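Local coordinates for protein tartrate dehydrogenase/decarboxylase (Pseudomonas putida, PDB 3FLK) that oxidises tartrate with NAD+ and also converts meso-tartrate to D-glycerate and oxidatively decarboxylates D-malate to pyruvate, using a magnesium or manganese ion, at residues F44-C49 with K57-D62; I171-F176 with E208-H213; R184-S189 with H216-K221. The protein carries 1 engineered substitution. All coordinates share one frame; numbering follows the deposited sequence.

Interaction 1 of 3, residues F44-C49 with K57-D62. With SO4 (sulfate ion), chain L.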
loop_
_atom_site.group_PDB
_atom_site.type_symbol
_atom_site.label_atom_id
_atom_site.label_comp_id
_atom_site.label_asym_id
_atom_site.label_seq_id
_atom_site.Cartn_x
_atom_site.Cartn_y
_atom_site.Cartn_z
ATOM N N PHE A 44 2.642 -2.078 -33.569
ATOM C CA PHE A 44 1.389 -2.828 -33.582
ATOM C C PHE A 44 0.265 -2.000 -32.974
ATOM O O PHE A 44 0.449 -1.358 -31.935
ATOM C CB PHE A 44 1.545 -4.153 -32.831
ATOM C CG PHE A 44 2.535 -5.094 -33.460
ATOM C CD1 PHE A 44 2.139 -5.969 -34.466
ATOM C CD2 PHE A 44 3.864 -5.102 -33.052
ATOM C CE1 PHE A 44 3.048 -6.842 -35.052
ATOM C CE2 PHE A 44 4.783 -5.970 -33.635
ATOM C CZ PHE A 44 4.372 -6.841 -34.636
ATOM N N GLU A 45 -0.894 -2.023 -33.630
ATOM C CA GLU A 45 -2.043 -1.208 -33.237
ATOM C C GLU A 45 -2.950 -1.915 -32.232
ATOM O O GLU A 45 -3.819 -1.286 -31.624
ATOM C CB GLU A 45 -2.857 -0.790 -34.468
ATOM C CG GLU A 45 -2.051 -0.083 -35.561
ATOM C CD GLU A 45 -1.466 1.244 -35.107
ATOM O OE1 GLU A 45 -2.247 2.154 -34.753
ATOM O OE2 GLU A 45 -0.223 1.380 -35.118
ATOM N N TRP A 46 -2.751 -3.220 -32.062
ATOM C CA TRP A 46 -3.552 -3.982 -31.106
ATOM C C TRP A 46 -3.044 -3.857 -29.667
ATOM O O TRP A 46 -2.171 -3.029 -29.385
ATOM C CB TRP A 46 -3.756 -5.441 -31.540
ATOM C CG TRP A 46 -2.607 -6.099 -32.248
ATOM C CD1 TRP A 46 -2.383 -6.131 -33.593
ATOM C CD2 TRP A 46 -1.559 -6.869 -31.649
ATOM N NE1 TRP A 46 -1.249 -6.854 -33.870
ATOM C CE2 TRP A 46 -0.724 -7.322 -32.694
ATOM C CE3 TRP A 46 -1.239 -7.216 -30.329
ATOM C CZ2 TRP A 46 0.411 -8.103 -32.461
ATOM C CZ3 TRP A 46 -0.109 -7.990 -30.097
ATOM C CH2 TRP A 46 0.703 -8.424 -31.161
ATOM N N ALA A 47 -3.591 -4.677 -28.768
ATOM C CA ALA A 47 -3.411 -4.500 -27.322
ATOM C C ALA A 47 -3.838 -3.082 -26.924
ATOM O O ALA A 47 -3.142 -2.373 -26.187
ATOM C CB ALA A 47 -1.970 -4.806 -26.891
ATOM N N SER A 48 -4.994 -2.685 -27.453
ATOM C CA SER A 48 -5.581 -1.372 -27.222
ATOM C C SER A 48 -7.096 -1.508 -27.201
ATOM O O SER A 48 -7.654 -2.469 -27.748
ATOM C CB SER A 48 -5.157 -0.392 -28.319
ATOM O OG SER A 48 -5.763 -0.713 -29.563
ATOM N N CYS A 49 -7.760 -0.548 -26.566
ATOM C CA CYS A 49 -9.212 -0.569 -26.448
ATOM C C CYS A 49 -9.921 -0.230 -27.762
ATOM O O CYS A 49 -11.061 -0.642 -27.972
ATOM C CB CYS A 49 -9.671 0.330 -25.300
ATOM S SG CYS A 49 -9.198 -0.327 -23.672
ATOM N N LYS A 57 -12.060 -8.281 -28.996
ATOM C CA LYS A 57 -10.930 -8.793 -28.222
ATOM C C LYS A 57 -9.770 -7.804 -28.262
ATOM O O LYS A 57 -9.636 -7.035 -29.214
ATOM C CB LYS A 57 -10.491 -10.175 -28.729
ATOM C CG LYS A 57 -10.244 -10.261 -30.228
ATOM C CD LYS A 57 -10.179 -11.709 -30.681
ATOM C CE LYS A 57 -10.390 -11.829 -32.177
ATOM N NZ LYS A 57 -10.529 -13.253 -32.590
HETATM N N MSE A 58 -8.938 -7.831 -27.225
HETATM C CA MSE A 58 -7.825 -6.894 -27.085
HETATM C C MSE A 58 -6.730 -7.113 -28.127
HETATM O O MSE A 58 -6.069 -6.164 -28.553
HETATM C CB MSE A 58 -7.229 -6.985 -25.678
HETATM C CG MSE A 58 -8.172 -6.557 -24.561
HETATM SE SE MSE A 58 -8.688 -4.670 -24.642
HETATM C CE MSE A 58 -6.917 -3.869 -24.670
HETATM N N MSE A 59 -6.549 -8.369 -28.529
HETATM C CA MSE A 59 -5.475 -8.766 -29.439
HETATM C C MSE A 59 -5.951 -9.868 -30.384
HETATM O O MSE A 59 -6.888 -10.596 -30.052
HETATM C CB MSE A 59 -4.277 -9.285 -28.643
HETATM C CG MSE A 59 -3.826 -8.380 -27.521
HETATM SE SE MSE A 59 -2.149 -8.957 -26.768
HETATM C CE MSE A 59 -2.735 -10.564 -25.829
ATOM N N PRO A 60 -5.300 -10.003 -31.561
ATOM C CA PRO A 60 -5.596 -11.139 -32.435
ATOM C C PRO A 60 -5.218 -12.468 -31.777
ATOM O O PRO A 60 -4.350 -12.500 -30.902
ATOM C CB PRO A 60 -4.714 -10.881 -33.663
ATOM C CG PRO A 60 -3.630 -9.984 -33.179
ATOM C CD PRO A 60 -4.281 -9.116 -32.151
ATOM N N ASP A 61 -5.870 -13.546 -32.204
ATOM C CA ASP A 61 -5.651 -14.877 -31.630
ATOM C C ASP A 61 -4.200 -15.355 -31.731
ATOM O O ASP A 61 -3.738 -16.115 -30.879
ATOM C CB ASP A 61 -6.588 -15.903 -32.284
ATOM C CG ASP A 61 -8.046 -15.729 -31.871
ATOM O OD1 ASP A 61 -8.371 -14.771 -31.137
ATOM O OD2 ASP A 61 -8.878 -16.565 -32.287
ATOM N N ASP A 62 -3.489 -14.904 -32.762
ATOM C CA ASP A 62 -2.113 -15.343 -33.004
ATOM C C ASP A 62 -1.047 -14.347 -32.518
ATOM O O ASP A 62 0.065 -14.311 -33.050
ATOM C CB ASP A 62 -1.911 -15.676 -34.489
ATOM C CG ASP A 62 -2.018 -14.453 -35.394
ATOM O OD1 ASP A 62 -2.663 -13.452 -35.002
ATOM O OD2 ASP A 62 -1.454 -14.499 -36.508
HETATM S S SO4 L . -7.331 -13.458 -35.463
HETATM O O1 SO4 L . -7.910 -12.832 -34.277
HETATM O O2 SO4 L . -8.253 -14.474 -35.964
HETATM O O3 SO4 L . -7.116 -12.445 -36.493
HETATM O O4 SO4 L . -6.055 -14.082 -35.126
#
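The loops that enter and leave helix 49-55 close on each other where W46 and A47 meet M58, M59 and P60. The proline ring lies over one face of the W46 indole, with P60 CD 3.6 Å from the centroid of the W46 five-membered ring, a CH-pi contact only 20° off the ring normal; the two side chains cross at about a right angle. F44 CB takes the opposite face of the indole, so the ring is held between its own loop and the other. M59, a selenomethionine, comes obliquely to the six-membered ring, its SE 4.0 Å from W46 CZ3 in a Met-aromatic contact, while M59 CG also packs on A47. One backbone bond ties the loops, A47 N to M58 O at 2.9 Å, bent to 133° at the hydrogen. The last torsion of selenomethionine M58 (chi3 -55°) folds its methyl inward, CE lying 3.5 Å from S48 O. K57 NZ makes a salt bridge with D61 OD1 at 3.0 Å and also bonds O1 of a sulfate, probably from the crystallisation liquor, which D61 N binds too. S48 is the N-cap of helix 49-55, and W63 and L67 of helix 63-67 also pack on W46. The result is a loop-helix-loop connection following strand 39-43, outermost in this chain's sheet, in the isocitrate/isopropylmalate dehydrogenase fold.

Interaction 2 of 3, residues I171-F176 with E208-H213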
loop_
_atom_site.group_PDB
_atom_site.type_symbol
_atom_site.label_atom_id
_atom_site.label_comp_id
_atom_site.label_asym_id
_atom_site.label_seq_id
_atom_site.Cartn_x
_atom_site.Cartn_y
_atom_site.Cartn_z
ATOM N N ILE A 171 11.592 -15.841 -7.737
ATOM C CA ILE A 171 11.607 -14.391 -7.514
ATOM C C ILE A 171 12.532 -14.023 -6.347
ATOM O O ILE A 171 13.254 -13.027 -6.416
ATOM C CB ILE A 171 10.170 -13.772 -7.356
ATOM C CG1 ILE A 171 10.210 -12.242 -7.500
ATOM C CG2 ILE A 171 9.510 -14.180 -6.039
ATOM C CD1 ILE A 171 10.494 -11.756 -8.921
ATOM N N LEU A 172 12.518 -14.843 -5.296
ATOM C CA LEU A 172 13.387 -14.638 -4.136
ATOM C C LEU A 172 14.852 -14.811 -4.521
ATOM O O LEU A 172 15.705 -14.025 -4.101
ATOM C CB LEU A 172 13.019 -15.591 -2.992
ATOM C CG LEU A 172 11.695 -15.345 -2.257
ATOM C CD1 LEU A 172 11.375 -16.519 -1.346
ATOM C CD2 LEU A 172 11.700 -14.030 -1.475
ATOM N N LYS A 173 15.134 -15.830 -5.330
ATOM C CA LYS A 173 16.486 -16.069 -5.829
ATOM C C LYS A 173 16.998 -14.874 -6.630
ATOM O O LYS A 173 18.116 -14.410 -6.406
ATOM C CB LYS A 173 16.554 -17.346 -6.668
ATOM C CG LYS A 173 17.970 -17.707 -7.111
ATOM C CD LYS A 173 18.039 -19.097 -7.711
ATOM C CE LYS A 173 19.474 -19.472 -8.065
ATOM N NZ LYS A 173 20.002 -18.661 -9.195
ATOM N N TYR A 174 16.175 -14.370 -7.548
ATOM C CA TYR A 174 16.558 -13.209 -8.346
ATOM C C TYR A 174 16.923 -12.020 -7.457
ATOM O O TYR A 174 17.967 -11.391 -7.655
ATOM C CB TYR A 174 15.461 -12.824 -9.348
ATOM C CG TYR A 174 15.972 -11.928 -10.457
ATOM C CD1 TYR A 174 16.421 -12.468 -11.664
ATOM C CD2 TYR A 174 16.038 -10.544 -10.289
ATOM C CE1 TYR A 174 16.905 -11.647 -12.686
ATOM C CE2 TYR A 174 16.524 -9.717 -11.301
ATOM C CZ TYR A 174 16.953 -10.275 -12.494
ATOM O OH TYR A 174 17.428 -9.459 -13.500
ATOM N N ALA A 175 16.077 -11.741 -6.467
ATOM C CA ALA A 175 16.270 -10.606 -5.563
ATOM C C ALA A 175 17.539 -10.721 -4.720
ATOM O O ALA A 175 18.255 -9.736 -4.536
ATOM C CB ALA A 175 15.055 -10.424 -4.669
ATOM N N PHE A 176 17.807 -11.922 -4.209
ATOM C CA PHE A 176 19.022 -12.169 -3.432
ATOM C C PHE A 176 20.282 -12.145 -4.297
ATOM O O PHE A 176 21.310 -11.621 -3.870
ATOM C CB PHE A 176 18.915 -13.473 -2.626
ATOM C CG PHE A 176 18.227 -13.305 -1.300
ATOM C CD1 PHE A 176 18.960 -13.007 -0.156
ATOM C CD2 PHE A 176 16.847 -13.425 -1.197
ATOM C CE1 PHE A 176 18.330 -12.835 1.075
ATOM C CE2 PHE A 176 16.205 -13.254 0.030
ATOM C CZ PHE A 176 16.949 -12.962 1.169
ATOM N N GLU A 208 13.116 -17.157 4.338
ATOM C CA GLU A 208 14.083 -17.683 5.307
ATOM C C GLU A 208 14.957 -18.770 4.689
ATOM O O GLU A 208 16.173 -18.777 4.882
ATOM C CB GLU A 208 13.366 -18.239 6.539
ATOM C CG GLU A 208 12.769 -17.182 7.452
ATOM C CD GLU A 208 11.779 -17.759 8.453
ATOM O OE1 GLU A 208 12.083 -18.808 9.068
ATOM O OE2 GLU A 208 10.696 -17.155 8.628
ATOM N N ALA A 209 14.328 -19.673 3.940
ATOM C CA ALA A 209 15.027 -20.758 3.252
ATOM C C ALA A 209 16.020 -20.242 2.208
ATOM O O ALA A 209 17.123 -20.776 2.077
ATOM C CB ALA A 209 14.029 -21.712 2.614
HETATM N N MSE A 210 15.629 -19.204 1.471
HETATM C CA MSE A 210 16.511 -18.615 0.469
HETATM C C MSE A 210 17.648 -17.810 1.093
HETATM O O MSE A 210 18.789 -17.902 0.644
HETATM C CB MSE A 210 15.732 -17.749 -0.526
HETATM C CG MSE A 210 16.576 -17.245 -1.701
HETATM SE SE MSE A 210 17.139 -18.624 -2.973
HETATM C CE MSE A 210 18.539 -19.531 -1.997
ATOM N N ALA A 211 17.337 -17.036 2.131
ATOM C CA ALA A 211 18.321 -16.175 2.784
ATOM C C ALA A 211 19.513 -16.942 3.368
ATOM O O ALA A 211 20.600 -16.378 3.529
ATOM C CB ALA A 211 17.658 -15.340 3.853
ATOM N N ALA A 212 19.305 -18.225 3.669
ATOM C CA ALA A 212 20.356 -19.089 4.215
ATOM C C ALA A 212 21.487 -19.356 3.219
ATOM O O ALA A 212 22.627 -19.593 3.622
ATOM C CB ALA A 212 19.760 -20.405 4.712
ATOM N N HIS A 213 21.170 -19.313 1.926
ATOM C CA HIS A 213 22.164 -19.535 0.874
ATOM C C HIS A 213 22.989 -18.285 0.538
ATOM O O HIS A 213 23.821 -18.314 -0.371
ATOM C CB HIS A 213 21.494 -20.061 -0.396
ATOM C CG HIS A 213 20.888 -21.424 -0.248
ATOM N ND1 HIS A 213 19.573 -21.617 0.118
ATOM C CD2 HIS A 213 21.411 -22.658 -0.437
ATOM C CE1 HIS A 213 19.314 -22.912 0.156
ATOM N NE2 HIS A 213 20.413 -23.566 -0.176
#
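Helices 165-181 and 199-211 come together where K173 faces M210, their CA atoms 6.8 Å apart; three residues on along helix 165-181, F176 faces A211, next to M210, with 7.4 Å between the CA atoms. No hydrogen bond crosses between the two segments; side-chain packing joins them.

M210, a selenomethionine, carries most of the contact. Its CG stands anti to the backbone N (chi1 -173°), and from there it touches F176 CD2 at 3.9 Å and L172 CB at 4.1 Å. The chain then bends at chi2 (69°), which swings the selenium back against the other helix: M210 SE lies 3.9 Å from K173 CA and also rests on K173 CB. M210 therefore spreads over three residues, L172, K173 and F176, in place of meeting a single partner. The side chains of M210 and F176 run alongside each other with opposite headings. The far end of the phenyl ring belongs to A211, whose CB comes obliquely to F176 CZ at 3.7 Å. With only a methyl at A211, the ring end comes close to the backbone as well, F176 CZ being 3.8 Å from A211 CA.

The lysine has a divided role. Its base, CA and CB, is a surface for the selenium, whereas the exposed chain leads away and its NZ forms a salt bridge with D177 on its own helix. Around the junction, L172 also packs on W203, R206 and T207 of helix 199-211, and F176 meets the ring of Y214. F176 and A211 both touch W219 of strand 218-223, and I171 and A175 pack on strand 129-135. This is the layer of neighbouring helices on one face of a central beta-sheet, characteristic of an alpha/beta fold.

Interaction 3 of 3, residues R184-S189 with H216-K221; sequences RKHVTS and HVSWDK
T188 OG1 donates to D220 OD2 at 2.9 Å, reaching the syn lone pair of the carboxylate. D220 N in turn bonds V187 O, and D220 O accepts from S189 N, so both the side chain and the backbone of D220 are held by the neighbouring strand. S218 O takes two donors: V187 N at 2.8 Å, nearly along the C=O axis, and H186 ND1 at 3.2 Å, well above the carbonyl plane (72° out of it). With H186 CG anti to the backbone N (chi1 172°), the ring edge also brings CE1 within 3.0 Å of D220 OD2, and a water bridges H186 NE2 and D220 OD1. An alanine at H186 would probably deprive S218 O of its second N-H donor and the D220-bound water of its imidazole partner. The S218 N to K185 O bond opens the parallel ladder in the beta-alpha-beta unit of strand 186-191, helix 199-211 and strand 218-223. The other face of the sheet is apolar at V187, whose CG2 touches V217 CG1 at 3.8 Å, both packing on F176 of helix 165-181. At the loop end, K185 CD lies alongside H216 CB, while K185 NZ bonds the backbone O of E180 and H216 ND1 its carboxylate.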
loop_
_atom_site.group_PDB
_atom_site.type_symbol
_atom_site.label_atom_id
_atom_site.label_comp_id
_atom_site.label_asym_id
_atom_site.label_seq_id
_atom_site.Cartn_x
_atom_site.Cartn_y
_atom_site.Cartn_z
ATOM N N ARG A 184 25.338 -2.549 -1.072
ATOM C CA ARG A 184 24.752 -2.643 0.270
ATOM C C ARG A 184 24.402 -4.072 0.711
ATOM O O ARG A 184 24.314 -4.346 1.910
ATOM C CB ARG A 184 23.553 -1.699 0.419
ATOM C CG ARG A 184 23.947 -0.228 0.447
ATOM C CD ARG A 184 22.732 0.684 0.486
ATOM N NE ARG A 184 22.214 0.849 1.843
ATOM C CZ ARG A 184 21.044 1.410 2.141
ATOM N NH1 ARG A 184 20.247 1.863 1.181
ATOM N NH2 ARG A 184 20.665 1.511 3.409
ATOM N N LYS A 185 24.215 -4.966 -0.260
ATOM C CA LYS A 185 23.881 -6.378 -0.010
ATOM C C LYS A 185 22.763 -6.529 1.025
ATOM O O LYS A 185 22.954 -7.122 2.092
ATOM C CB LYS A 185 25.131 -7.182 0.385
ATOM C CG LYS A 185 26.283 -7.035 -0.601
ATOM C CD LYS A 185 27.344 -8.107 -0.426
ATOM C CE LYS A 185 28.639 -7.717 -1.138
ATOM N NZ LYS A 185 28.437 -7.370 -2.577
ATOM N N HIS A 186 21.596 -5.978 0.698
ATOM C CA HIS A 186 20.472 -5.944 1.628
ATOM C C HIS A 186 19.138 -6.174 0.915
ATOM O O HIS A 186 18.837 -5.514 -0.083
ATOM C CB HIS A 186 20.476 -4.617 2.400
ATOM C CG HIS A 186 19.255 -4.388 3.238
ATOM N ND1 HIS A 186 18.787 -5.316 4.143
ATOM C CD2 HIS A 186 18.419 -3.327 3.321
ATOM C CE1 HIS A 186 17.710 -4.841 4.740
ATOM N NE2 HIS A 186 17.464 -3.636 4.258
ATOM N N VAL A 187 18.357 -7.124 1.433
ATOM C CA VAL A 187 17.031 -7.445 0.895
ATOM C C VAL A 187 15.955 -7.187 1.945
ATOM O O VAL A 187 16.050 -7.676 3.072
ATOM C CB VAL A 187 16.931 -8.927 0.422
ATOM C CG1 VAL A 187 15.488 -9.308 0.084
ATOM C CG2 VAL A 187 17.817 -9.180 -0.772
ATOM N N THR A 188 14.937 -6.415 1.566
ATOM C CA THR A 188 13.727 -6.279 2.374
ATOM C C THR A 188 12.603 -7.061 1.704
ATOM O O THR A 188 12.335 -6.883 0.516
ATOM C CB THR A 188 13.309 -4.799 2.557
ATOM O OG1 THR A 188 14.373 -4.079 3.184
ATOM C CG2 THR A 188 12.054 -4.682 3.423
ATOM N N SER A 189 11.970 -7.945 2.469
ATOM C CA SER A 189 10.850 -8.732 1.979
ATOM C C SER A 189 9.536 -8.121 2.455
ATOM O O SER A 189 9.333 -7.937 3.656
ATOM C CB SER A 189 10.968 -10.180 2.469
ATOM O OG SER A 189 9.967 -10.994 1.878
ATOM N N HIS A 216 26.436 -13.316 2.748
ATOM C CA HIS A 216 26.825 -11.905 2.614
ATOM C C HIS A 216 25.643 -10.931 2.665
ATOM O O HIS A 216 25.821 -9.749 2.976
ATOM C CB HIS A 216 27.621 -11.664 1.325
ATOM C CG HIS A 216 28.790 -12.582 1.145
ATOM N ND1 HIS A 216 29.165 -13.071 -0.088
ATOM C CD2 HIS A 216 29.662 -13.108 2.039
ATOM C CE1 HIS A 216 30.220 -13.853 0.054
ATOM N NE2 HIS A 216 30.543 -13.891 1.333
ATOM N N VAL A 217 24.447 -11.427 2.357
ATOM C CA VAL A 217 23.259 -10.572 2.257
ATOM C C VAL A 217 22.513 -10.416 3.588
ATOM O O VAL A 217 22.097 -11.394 4.212
ATOM C CB VAL A 217 22.298 -11.051 1.130
ATOM C CG1 VAL A 217 21.064 -10.157 1.040
ATOM C CG2 VAL A 217 23.021 -11.076 -0.208
ATOM N N SER A 218 22.371 -9.166 4.010
ATOM C CA SER A 218 21.541 -8.799 5.148
ATOM C C SER A 218 20.077 -8.797 4.696
ATOM O O SER A 218 19.763 -8.313 3.607
ATOM C CB SER A 218 21.953 -7.409 5.640
ATOM O OG SER A 218 21.090 -6.927 6.654
ATOM N N TRP A 219 19.184 -9.351 5.511
ATOM C CA TRP A 219 17.769 -9.392 5.135
ATOM C C TRP A 219 16.809 -9.123 6.291
ATOM O O TRP A 219 17.069 -9.504 7.435
ATOM C CB TRP A 219 17.419 -10.703 4.411
ATOM C CG TRP A 219 17.082 -11.856 5.318
ATOM C CD1 TRP A 219 17.965 -12.667 5.976
ATOM C CD2 TRP A 219 15.769 -12.328 5.662
ATOM N NE1 TRP A 219 17.283 -13.611 6.711
ATOM C CE2 TRP A 219 15.936 -13.427 6.535
ATOM C CE3 TRP A 219 14.470 -11.928 5.318
ATOM C CZ2 TRP A 219 14.853 -14.131 7.072
ATOM C CZ3 TRP A 219 13.390 -12.629 5.854
ATOM C CH2 TRP A 219 13.592 -13.719 6.722
ATOM N N ASP A 220 15.703 -8.457 5.977
ATOM C CA ASP A 220 14.630 -8.240 6.943
ATOM C C ASP A 220 13.262 -8.377 6.274
ATOM O O ASP A 220 13.139 -8.246 5.051
ATOM C CB ASP A 220 14.776 -6.877 7.636
ATOM C CG ASP A 220 14.427 -5.703 6.729
ATOM O OD1 ASP A 220 13.654 -4.825 7.169
ATOM O OD2 ASP A 220 14.920 -5.646 5.585
ATOM N N LYS A 221 12.245 -8.669 7.076
ATOM C CA LYS A 221 10.876 -8.693 6.582
ATOM C C LYS A 221 10.048 -7.630 7.291
ATOM O O LYS A 221 10.253 -7.344 8.475
ATOM C CB LYS A 221 10.247 -10.088 6.709
ATOM C CG LYS A 221 10.035 -10.575 8.131
ATOM C CD LYS A 221 9.462 -11.983 8.148
ATOM C CE LYS A 221 8.994 -12.353 9.540
ATOM N NZ LYS A 221 8.424 -13.724 9.579
HETATM O O HOH W 1 15.224 -2.167 6.057
#

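Interactions 2 and 3 are neighbours, their centres 10 Å apart, and share one region: helix 199-211 of interaction 2 links the two strands of interaction 3, and both helices lie on the V187 and W219 face of the sheet. They touch directly, A211 CB being 3.4 Å from W219 NE1. Interaction 2 is buried and apolar; interaction 3, at an outermost strand of the chain's sheet, is partly buried and rests on a backbone ladder with polar side chains on its other face. Interaction 1 stands apart, about 41 Å from interaction 3 between centres, in the loops that follow the outermost strand at the other end of the sheet. Also buried, it joins loops through an aromatic-proline contact and a single backbone bond.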